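Long-range contacts in acinetobacter secreted protease CpaA (Acinetobacter nosocomialis M2, PDB 6O38), which is a secreted zinc metalloprotease that probably cleaves extracellular protein substrates and binds the chaperone CpaB before export by type II secretion: residues P383-I388 with Y459-E464; Y373-L378 with A414-R419; Y106-L111 with A131-V136. All coordinates share one frame; numbering follows the deposited sequence.

Interaction 1. Residues P383-I388 with Y459-E464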
loop_
_atom_site.group_PDB
_atom_site.type_symbol
_atom_site.label_atom_id
_atom_site.label_comp_id
_atom_site.label_asym_id
_atom_site.label_seq_id
_atom_site.Cartn_x
_atom_site.Cartn_y
_atom_site.Cartn_z
ATOM N N PRO A 383 -0.291 -32.446 5.117
ATOM C CA PRO A 383 0.608 -33.117 4.164
ATOM C C PRO A 383 0.155 -32.987 2.721
ATOM O O PRO A 383 1.000 -32.979 1.815
ATOM C CB PRO A 383 0.591 -34.579 4.633
ATOM C CG PRO A 383 0.166 -34.522 6.062
ATOM C CD PRO A 383 -0.771 -33.357 6.169
ATOM N N GLU A 384 -1.155 -32.898 2.477
ATOM C CA GLU A 384 -1.643 -32.651 1.125
ATOM C C GLU A 384 -1.115 -31.327 0.583
ATOM O O GLU A 384 -0.781 -31.221 -0.602
ATOM C CB GLU A 384 -3.171 -32.673 1.101
ATOM C CG GLU A 384 -3.770 -34.071 1.155
ATOM C CD GLU A 384 -5.286 -34.058 1.156
ATOM O OE1 GLU A 384 -5.875 -33.016 1.512
ATOM O OE2 GLU A 384 -5.891 -35.090 0.791
ATOM N N VAL A 385 -1.037 -30.304 1.438
ATOM C CA VAL A 385 -0.498 -29.019 1.004
ATOM C C VAL A 385 0.996 -29.131 0.727
ATOM O O VAL A 385 1.502 -28.574 -0.257
ATOM C CB VAL A 385 -0.800 -27.933 2.052
ATOM C CG1 VAL A 385 -0.111 -26.627 1.684
ATOM C CG2 VAL A 385 -2.295 -27.728 2.178
ATOM N N ASN A 386 1.727 -29.848 1.585
ATOM C CA ASN A 386 3.166 -29.995 1.383
ATOM C C ASN A 386 3.471 -30.715 0.077
ATOM O O ASN A 386 4.451 -30.393 -0.604
ATOM C CB ASN A 386 3.795 -30.736 2.563
ATOM C CG ASN A 386 3.559 -30.037 3.885
ATOM O OD1 ASN A 386 3.106 -28.893 3.927
ATOM N ND2 ASN A 386 3.879 -30.717 4.976
ATOM N N SER A 387 2.646 -31.701 -0.287
ATOM C CA SER A 387 2.864 -32.418 -1.539
ATOM C C SER A 387 2.668 -31.509 -2.746
ATOM O O SER A 387 3.348 -31.679 -3.764
ATOM C CB SER A 387 1.928 -33.624 -1.625
ATOM O OG SER A 387 2.126 -34.500 -0.529
ATOM N N ILE A 388 1.753 -30.546 -2.651
ATOM C CA ILE A 388 1.468 -29.666 -3.779
ATOM C C ILE A 388 2.485 -28.534 -3.850
ATOM O O ILE A 388 3.059 -28.258 -4.910
ATOM C CB ILE A 388 0.028 -29.127 -3.682
ATOM C CG1 ILE A 388 -0.979 -30.259 -3.893
ATOM C CG2 ILE A 388 -0.198 -28.011 -4.690
ATOM C CD1 ILE A 388 -2.356 -29.962 -3.340
ATOM N N TYR A 459 -3.385 -22.227 13.930
ATOM C CA TYR A 459 -3.847 -21.915 12.587
ATOM C C TYR A 459 -3.492 -23.066 11.658
ATOM O O TYR A 459 -2.394 -23.625 11.737
ATOM C CB TYR A 459 -3.231 -20.609 12.074
ATOM C CG TYR A 459 -3.973 -20.013 10.903
ATOM C CD1 TYR A 459 -3.656 -20.374 9.602
ATOM C CD2 TYR A 459 -4.999 -19.098 11.099
ATOM C CE1 TYR A 459 -4.333 -19.837 8.530
ATOM C CE2 TYR A 459 -5.683 -18.554 10.030
ATOM C CZ TYR A 459 -5.346 -18.927 8.747
ATOM O OH TYR A 459 -6.025 -18.388 7.678
ATOM N N TYR A 460 -4.428 -23.416 10.778
ATOM C CA TYR A 460 -4.338 -24.619 9.962
ATOM C C TYR A 460 -4.376 -24.255 8.485
ATOM O O TYR A 460 -5.237 -23.481 8.053
ATOM C CB TYR A 460 -5.474 -25.588 10.300
ATOM C CG TYR A 460 -5.500 -26.838 9.450
ATOM C CD1 TYR A 460 -4.494 -27.789 9.548
ATOM C CD2 TYR A 460 -6.537 -27.071 8.556
ATOM C CE1 TYR A 460 -4.516 -28.934 8.775
ATOM C CE2 TYR A 460 -6.568 -28.213 7.780
ATOM C CZ TYR A 460 -5.555 -29.141 7.894
ATOM O OH TYR A 460 -5.584 -30.281 7.123
ATOM N N GLN A 461 -3.441 -24.811 7.719
ATOM C CA GLN A 461 -3.376 -24.635 6.272
ATOM C C GLN A 461 -3.594 -25.998 5.627
ATOM O O GLN A 461 -2.718 -26.867 5.692
ATOM C CB GLN A 461 -2.034 -24.031 5.857
ATOM C CG GLN A 461 -1.777 -24.022 4.360
ATOM C CD GLN A 461 -0.501 -23.285 3.998
ATOM O OE1 GLN A 461 -0.523 -22.090 3.705
ATOM N NE2 GLN A 461 0.622 -23.996 4.025
ATOM N N GLY A 462 -4.761 -26.186 5.007
ATOM C CA GLY A 462 -5.152 -27.477 4.478
ATOM C C GLY A 462 -5.542 -27.395 3.012
ATOM O O GLY A 462 -5.522 -26.326 2.398
ATOM N N ASN A 463 -5.887 -28.561 2.465
ATOM C CA ASN A 463 -6.309 -28.682 1.074
ATOM C C ASN A 463 -7.720 -29.247 0.947
ATOM O O ASN A 463 -8.157 -29.561 -0.167
ATOM C CB ASN A 463 -5.313 -29.551 0.295
ATOM C CG ASN A 463 -5.460 -29.407 -1.210
ATOM O OD1 ASN A 463 -5.673 -28.308 -1.722
ATOM N ND2 ASN A 463 -5.351 -30.521 -1.924
ATOM N N GLU A 464 -8.440 -29.387 2.057
ATOM C CA GLU A 464 -9.808 -29.871 2.006
ATOM C C GLU A 464 -10.723 -28.809 1.395
ATOM O O GLU A 464 -10.475 -27.609 1.534
ATOM C CB GLU A 464 -10.302 -30.239 3.404
ATOM C CG GLU A 464 -9.428 -31.248 4.148
ATOM C CD GLU A 464 -8.190 -30.620 4.768
ATOM O OE1 GLU A 464 -8.151 -29.377 4.885
ATOM O OE2 GLU A 464 -7.258 -31.364 5.140
#
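Val385, on the first turn of helix 383-389, splits its two methyl groups between consecutive residues late in the 457-462 region, Gln461 and Gly462. CG1 stands anti to the backbone N (chi1 174°), and from there it meets the amide nitrogen NE2 of Gln461 at 3.6 Å. The other methyl, CG2, presses on backbone instead, lying 3.4 Å from Gly462 C and almost as near the oxygen of the same peptide. The side chains of Val385 and Gln461 cross at about a right angle, and CG1 touches the amide end of the extended glutamine. That amide is fixed from beyond the contact, since NE2 donates to Ser381 OG and Ala394 O.

Asn463 meets Val385 CG2 and, one turn apart, Glu384 and Ile388. Its CB packs against Glu384, 3.9 Å from Glu384 CB and 3.7 Å from Glu384 OE1. The carboxylate and amide planes of this pair are 82° apart. With CG anti to the backbone N (chi1 -164°), the Asn463 amide starts out toward Ile388, whose terminal CD1 comes to 3.4 Å from Asn463 ND2; these two side chains also cross almost squarely.

Beside these van der Waals contacts lies a pair of like charges, Glu384 OE1 and Glu464 OE2, 4.2 Å apart. Glu464 OE2 accepts from Tyr460 OH on its syn side at 2.8 Å and forms a salt bridge with Lys427, which probably offsets the repulsion.

Helix 383-389 follows directly on strand 367-381, and that strand lies parallel to strand 457-462. The contact therefore folds the helix start back over residues 461-463, while helix 391-411 covers the Gln461 side through Arg397 and strand 483-487 flanks the other edge of 457-462.

Interaction 2. Residues Y373-L378 with A414-R419. With SO4 (sulfate ion), chain O.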
loop_
_atom_site.group_PDB
_atom_site.type_symbol
_atom_site.label_atom_id
_atom_site.label_comp_id
_atom_site.label_asym_id
_atom_site.label_seq_id
_atom_site.Cartn_x
_atom_site.Cartn_y
_atom_site.Cartn_z
ATOM N N TYR A 373 0.632 -6.717 22.614
ATOM C CA TYR A 373 0.649 -8.009 23.284
ATOM C C TYR A 373 0.949 -9.101 22.268
ATOM O O TYR A 373 0.406 -9.096 21.159
ATOM C CB TYR A 373 -0.685 -8.289 23.984
ATOM C CG TYR A 373 -1.131 -7.175 24.901
ATOM C CD1 TYR A 373 -0.615 -7.058 26.186
ATOM C CD2 TYR A 373 -2.066 -6.237 24.484
ATOM C CE1 TYR A 373 -1.017 -6.040 27.030
ATOM C CE2 TYR A 373 -2.475 -5.215 25.321
ATOM C CZ TYR A 373 -1.947 -5.121 26.593
ATOM O OH TYR A 373 -2.351 -4.106 27.431
ATOM N N THR A 374 1.812 -10.039 22.647
ATOM C CA THR A 374 2.267 -11.083 21.738
ATOM C C THR A 374 1.323 -12.277 21.817
ATOM O O THR A 374 1.145 -12.866 22.889
ATOM C CB THR A 374 3.694 -11.510 22.073
ATOM O OG1 THR A 374 4.570 -10.381 21.959
ATOM C CG2 THR A 374 4.159 -12.603 21.123
ATOM N N ILE A 375 0.731 -12.636 20.683
ATOM C CA ILE A 375 -0.147 -13.794 20.578
ATOM C C ILE A 375 0.642 -14.909 19.902
ATOM O O ILE A 375 0.953 -14.827 18.710
ATOM C CB ILE A 375 -1.429 -13.464 19.802
ATOM C CG1 ILE A 375 -2.206 -12.350 20.507
ATOM C CG2 ILE A 375 -2.294 -14.706 19.645
ATOM C CD1 ILE A 375 -3.459 -11.921 19.777
ATOM N N ASP A 376 0.971 -15.950 20.663
ATOM C CA ASP A 376 1.745 -17.063 20.130
ATOM C C ASP A 376 0.845 -17.975 19.305
ATOM O O ASP A 376 -0.245 -18.352 19.746
ATOM C CB ASP A 376 2.401 -17.849 21.265
ATOM C CG ASP A 376 3.551 -17.095 21.907
ATOM O OD1 ASP A 376 4.077 -16.157 21.272
ATOM O OD2 ASP A 376 3.929 -17.442 23.047
HETATM N N MSE A 377 1.302 -18.327 18.107
HETATM C CA MSE A 377 0.500 -19.131 17.192
HETATM C C MSE A 377 1.181 -20.443 16.814
HETATM O O MSE A 377 2.400 -20.499 16.646
HETATM C CB MSE A 377 0.186 -18.332 15.923
HETATM C CG MSE A 377 -0.652 -17.084 16.158
HETATM SE SE MSE A 377 -2.505 -17.482 16.618
HETATM C CE MSE A 377 -3.040 -18.373 14.969
ATOM N N LEU A 378 0.380 -21.496 16.683
ATOM C CA LEU A 378 0.843 -22.790 16.197
ATOM C C LEU A 378 0.395 -22.953 14.752
ATOM O O LEU A 378 -0.806 -22.918 14.463
ATOM C CB LEU A 378 0.300 -23.929 17.060
ATOM C CG LEU A 378 0.454 -25.339 16.486
ATOM C CD1 LEU A 378 1.922 -25.699 16.312
ATOM C CD2 LEU A 378 -0.256 -26.362 17.361
ATOM N N ALA A 414 -3.140 -1.434 16.242
ATOM C CA ALA A 414 -3.676 -2.589 16.946
ATOM C C ALA A 414 -2.613 -3.146 17.882
ATOM O O ALA A 414 -1.478 -3.401 17.467
ATOM C CB ALA A 414 -4.133 -3.659 15.956
ATOM N N ARG A 415 -2.981 -3.334 19.147
ATOM C CA ARG A 415 -2.012 -3.690 20.183
ATOM C C ARG A 415 -1.808 -5.205 20.245
ATOM O O ARG A 415 -2.002 -5.850 21.275
ATOM C CB ARG A 415 -2.460 -3.140 21.531
ATOM C CG ARG A 415 -2.592 -1.626 21.576
ATOM C CD ARG A 415 -2.605 -1.120 23.008
ATOM N NE ARG A 415 -2.945 0.297 23.086
ATOM C CZ ARG A 415 -4.184 0.761 23.221
ATOM N NH1 ARG A 415 -5.205 -0.082 23.299
ATOM N NH2 ARG A 415 -4.402 2.067 23.283
ATOM N N PHE A 416 -1.406 -5.774 19.111
ATOM C CA PHE A 416 -1.056 -7.187 19.085
ATOM C C PHE A 416 -0.095 -7.460 17.937
ATOM O O PHE A 416 -0.088 -6.750 16.929
ATOM C CB PHE A 416 -2.297 -8.083 18.965
ATOM C CG PHE A 416 -2.777 -8.283 17.553
ATOM C CD1 PHE A 416 -3.571 -7.334 16.934
ATOM C CD2 PHE A 416 -2.446 -9.431 16.852
ATOM C CE1 PHE A 416 -4.020 -7.520 15.640
ATOM C CE2 PHE A 416 -2.888 -9.622 15.555
ATOM C CZ PHE A 416 -3.677 -8.665 14.949
ATOM N N TYR A 417 0.715 -8.500 18.117
ATOM C CA TYR A 417 1.536 -9.072 17.062
ATOM C C TYR A 417 1.397 -10.586 17.107
ATOM O O TYR A 417 1.201 -11.172 18.175
ATOM C CB TYR A 417 3.021 -8.705 17.202
ATOM C CG TYR A 417 3.366 -7.263 16.908
ATOM C CD1 TYR A 417 3.502 -6.814 15.602
ATOM C CD2 TYR A 417 3.593 -6.360 17.939
ATOM C CE1 TYR A 417 3.832 -5.499 15.328
ATOM C CE2 TYR A 417 3.925 -5.045 17.676
ATOM C CZ TYR A 417 4.043 -4.620 16.370
ATOM O OH TYR A 417 4.373 -3.311 16.108
ATOM N N LEU A 418 1.498 -11.215 15.941
ATOM C CA LEU A 418 1.502 -12.668 15.857
ATOM C C LEU A 418 2.939 -13.171 15.859
ATOM O O LEU A 418 3.792 -12.636 15.144
ATOM C CB LEU A 418 0.771 -13.151 14.604
ATOM C CG LEU A 418 -0.744 -12.949 14.574
ATOM C CD1 LEU A 418 -1.351 -13.685 13.389
ATOM C CD2 LEU A 418 -1.380 -13.406 15.878
ATOM N N ARG A 419 3.203 -14.186 16.676
ATOM C CA ARG A 419 4.509 -14.830 16.748
ATOM C C ARG A 419 4.310 -16.327 16.585
ATOM O O ARG A 419 3.573 -16.943 17.362
ATOM C CB ARG A 419 5.206 -14.510 18.074
ATOM C CG ARG A 419 6.373 -15.418 18.424
ATOM C CD ARG A 419 7.118 -14.882 19.639
ATOM N NE ARG A 419 8.093 -15.832 20.166
ATOM C CZ ARG A 419 7.904 -16.568 21.257
ATOM N NH1 ARG A 419 8.846 -17.406 21.665
ATOM N NH2 ARG A 419 6.775 -16.462 21.945
HETATM S S SO4 O . 10.472 -18.860 24.145
HETATM O O1 SO4 O . 9.074 -18.796 24.557
HETATM O O2 SO4 O . 11.327 -18.471 25.263
HETATM O O3 SO4 O . 10.798 -20.224 23.736
HETATM O O4 SO4 O . 10.695 -17.950 23.025
#
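Ile375 packs on Leu418 and Phe416, and Met377 on Leu418, along one face of a parallel strand pair. Leu418 CD2 reaches both, lying 3.9 Å from Ile375 CB and 3.8 Å from CG of Met377, a selenomethionine, while Ile375 CD1 approaches Phe416 CD2 obliquely at 4.0 Å. Beneath them the backbones are laced by five hydrogen bonds, the straightest being Ile375 N to Tyr417 O (2.9 Å, N-H...O angle 175°).

The face bearing Thr374, Asp376 and Arg419 is polar and partly exposed, although Tyr417, also on it, is buried with its OH bonded to Glu410. Arg419 runs extended from CG to NE, passing Thr374 CG2, which is 3.7 Å from Arg419 CB. Its NH2 forms a salt bridge with Asp376 OD1 at 2.8 Å, a weak hydrogen bond between planes turned 65° apart. Beyond it NH1 makes a weak hydrogen bond to O1 of a sulfate, whose placement is doubtful, and NE donates to Asn355 O.

Helix 496-504, with zinc ligands His498 and His502, backs the apolar face through Leu504, Met496 and Val500. Two parallel strands joined through helices 383-389 and 391-411, with the zinc helix packed against them, fit the catalytic domain of reprolysin-like metalloproteases.

Interaction 3. Residues Y106-L111 with A131-V136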
loop_
_atom_site.group_PDB
_atom_site.type_symbol
_atom_site.label_atom_id
_atom_site.label_comp_id
_atom_site.label_asym_id
_atom_site.label_seq_id
_atom_site.Cartn_x
_atom_site.Cartn_y
_atom_site.Cartn_z
ATOM N N TYR A 106 -20.646 31.368 -12.787
ATOM C CA TYR A 106 -20.855 29.931 -12.666
ATOM C C TYR A 106 -21.162 29.359 -14.041
ATOM O O TYR A 106 -22.016 29.890 -14.757
ATOM C CB TYR A 106 -21.999 29.628 -11.690
ATOM C CG TYR A 106 -22.235 28.155 -11.431
ATOM C CD1 TYR A 106 -23.085 27.413 -12.241
ATOM C CD2 TYR A 106 -21.618 27.511 -10.367
ATOM C CE1 TYR A 106 -23.306 26.069 -12.006
ATOM C CE2 TYR A 106 -21.835 26.168 -10.123
ATOM C CZ TYR A 106 -22.680 25.452 -10.945
ATOM O OH TYR A 106 -22.897 24.115 -10.704
ATOM N N GLU A 107 -20.465 28.284 -14.402
ATOM C CA GLU A 107 -20.678 27.639 -15.691
ATOM C C GLU A 107 -20.468 26.141 -15.551
ATOM O O GLU A 107 -19.422 25.700 -15.066
ATOM C CB GLU A 107 -19.734 28.207 -16.757
ATOM C CG GLU A 107 -19.900 27.565 -18.125
ATOM C CD GLU A 107 -19.271 28.383 -19.233
ATOM O OE1 GLU A 107 -18.787 29.499 -18.948
ATOM O OE2 GLU A 107 -19.259 27.911 -20.389
ATOM N N LEU A 108 -21.465 25.367 -15.972
ATOM C CA LEU A 108 -21.321 23.922 -16.054
ATOM C C LEU A 108 -20.545 23.539 -17.308
ATOM O O LEU A 108 -20.802 24.062 -18.396
ATOM C CB LEU A 108 -22.691 23.245 -16.064
ATOM C CG LEU A 108 -22.669 21.716 -16.075
ATOM C CD1 LEU A 108 -21.910 21.173 -14.876
ATOM C CD2 LEU A 108 -24.074 21.166 -16.111
ATOM N N ILE A 109 -19.598 22.627 -17.146
ATOM C CA ILE A 109 -18.718 22.207 -18.243
ATOM C C ILE A 109 -19.363 21.012 -18.928
ATOM O O ILE A 109 -19.628 19.998 -18.260
ATOM C CB ILE A 109 -17.317 21.859 -17.729
ATOM C CG1 ILE A 109 -16.602 23.116 -17.230
ATOM C CG2 ILE A 109 -16.506 21.180 -18.821
ATOM C CD1 ILE A 109 -16.535 24.229 -18.255
ATOM N N PRO A 110 -19.637 21.075 -20.233
ATOM C CA PRO A 110 -20.177 19.906 -20.945
ATOM C C PRO A 110 -19.062 18.928 -21.292
ATOM O O PRO A 110 -18.073 19.297 -21.930
ATOM C CB PRO A 110 -20.805 20.516 -22.201
ATOM C CG PRO A 110 -19.995 21.750 -22.448
ATOM C CD PRO A 110 -19.592 22.274 -21.091
ATOM N N LEU A 111 -19.222 17.679 -20.866
ATOM C CA LEU A 111 -18.263 16.624 -21.150
ATOM C C LEU A 111 -18.865 15.602 -22.107
ATOM O O LEU A 111 -20.070 15.333 -22.079
ATOM C CB LEU A 111 -17.815 15.925 -19.863
ATOM C CG LEU A 111 -17.036 16.778 -18.861
ATOM C CD1 LEU A 111 -16.580 15.931 -17.685
ATOM C CD2 LEU A 111 -15.851 17.454 -19.532
ATOM N N ALA A 131 -18.045 23.877 -12.932
ATOM C CA ALA A 131 -18.615 22.699 -12.298
ATOM C C ALA A 131 -18.464 21.504 -13.226
ATOM O O ALA A 131 -18.808 21.585 -14.409
ATOM C CB ALA A 131 -20.089 22.918 -11.949
ATOM N N LEU A 132 -17.933 20.412 -12.694
ATOM C CA LEU A 132 -17.894 19.187 -13.476
ATOM C C LEU A 132 -19.264 18.512 -13.443
ATOM O O LEU A 132 -19.913 18.477 -12.394
ATOM C CB LEU A 132 -16.832 18.233 -12.936
ATOM C CG LEU A 132 -15.382 18.717 -12.986
ATOM C CD1 LEU A 132 -14.452 17.675 -12.388
ATOM C CD2 LEU A 132 -14.978 19.044 -14.416
ATOM N N PRO A 133 -19.730 17.978 -14.568
ATOM C CA PRO A 133 -21.047 17.337 -14.578
ATOM C C PRO A 133 -21.020 16.021 -13.822
ATOM O O PRO A 133 -20.028 15.288 -13.830
ATOM C CB PRO A 133 -21.323 17.119 -16.069
ATOM C CG PRO A 133 -19.969 16.991 -16.671
ATOM C CD PRO A 133 -19.080 17.926 -15.888
ATOM N N SER A 134 -22.131 15.726 -13.160
ATOM C CA SER A 134 -22.281 14.460 -12.466
ATOM C C SER A 134 -22.899 13.417 -13.389
ATOM O O SER A 134 -23.430 13.729 -14.459
ATOM C CB SER A 134 -23.142 14.634 -11.214
ATOM O OG SER A 134 -22.481 15.421 -10.241
ATOM N N ASP A 135 -22.830 12.161 -12.954
ATOM C CA ASP A 135 -23.448 11.034 -13.649
ATOM C C ASP A 135 -22.978 10.947 -15.101
ATOM O O ASP A 135 -23.758 11.002 -16.053
ATOM C CB ASP A 135 -24.968 11.141 -13.556
ATOM C CG ASP A 135 -25.451 11.177 -12.125
ATOM O OD1 ASP A 135 -24.861 10.485 -11.268
ATOM O OD2 ASP A 135 -26.385 11.946 -11.843
ATOM N N VAL A 136 -21.665 10.804 -15.244
ATOM C CA VAL A 136 -21.018 10.552 -16.525
ATOM C C VAL A 136 -20.554 9.101 -16.522
ATOM O O VAL A 136 -20.689 8.404 -15.510
ATOM C CB VAL A 136 -19.851 11.527 -16.767
ATOM C CG1 VAL A 136 -20.266 12.946 -16.409
ATOM C CG2 VAL A 136 -18.640 11.106 -15.959
#
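Ala131 sits between two hydrogen bonds from the residues on either side of Leu108, the pattern of a single parallel beta bridge. Its N donates to Glu107 O at 3.1 Å, and its O accepts from Ile109 N at 3.0 Å. The ladder stops there. The next rung would need an N-H from Pro133, which has none; instead its ring carbon CD comes to 3.2 Å from Ile109 O.

Apolar contacts gather first around Ala131, which Leu108 and Tyr106 both reach from strand 106-108. Leu108 holds CG anti to the backbone N (chi1 -177°), and its CD1 ends 3.9 Å from Ala131 CB, touching the Ala131 carbonyl as well. Tyr106 brings its phenol end, with OH 3.3 Å and CZ 3.8 Å from Ala131 CB, the ring set obliquely to that methyl. Further along, Leu111 and Pro133 meet side chain to side chain and cross at about a right angle: Leu111 CG lies 3.7 Å from Pro133 CG, and Leu111 CD1 touches both CG and CD of the proline ring.

Several polar groups have partners outside the two segments. The Glu107 carboxylate bonds to Thr102 OG1, Tyr106 OH makes a weak hydrogen bond to Asp155, and Pro133 O accepts from the indole of Trp184.

Strand 106-108 is an outer strand, within this chain, of a small sheet, with 129-131 beside it. Past the bridge the two segments leave this sheet: Ile109 and Leu111 pack on Val98 of strand 90-98 and Val119 of strand 116-121, while Trp184 of strand 183-195 touches Leu111, Leu132 and Val136. The contact thus brings the edge of the small sheet against strands 90-98, 116-121 and 183-195, in the region of the StcE-type beta-sandwich repeats.

In the fold
Interactions 1 and 2 share the protease domain and meet directly, for strand 367-381 of interaction 2 pairs with strand 457-462 of interaction 1 and runs straight on into its helix. Interaction 2 is the most internal, a backbone ladder with one apolar face near the zinc helix and a charged face on the other side. Interaction 1, partly exposed, has no bridging bond, only side chains resting on side chains and backbone. Interaction 3 lies in the beta-sandwich region, its centre about 55 Å from that of interaction 1 and 51 Å from that of interaction 2; its ladder is short, cut off by a proline, and apolar packing takes over from hydrogen bonding.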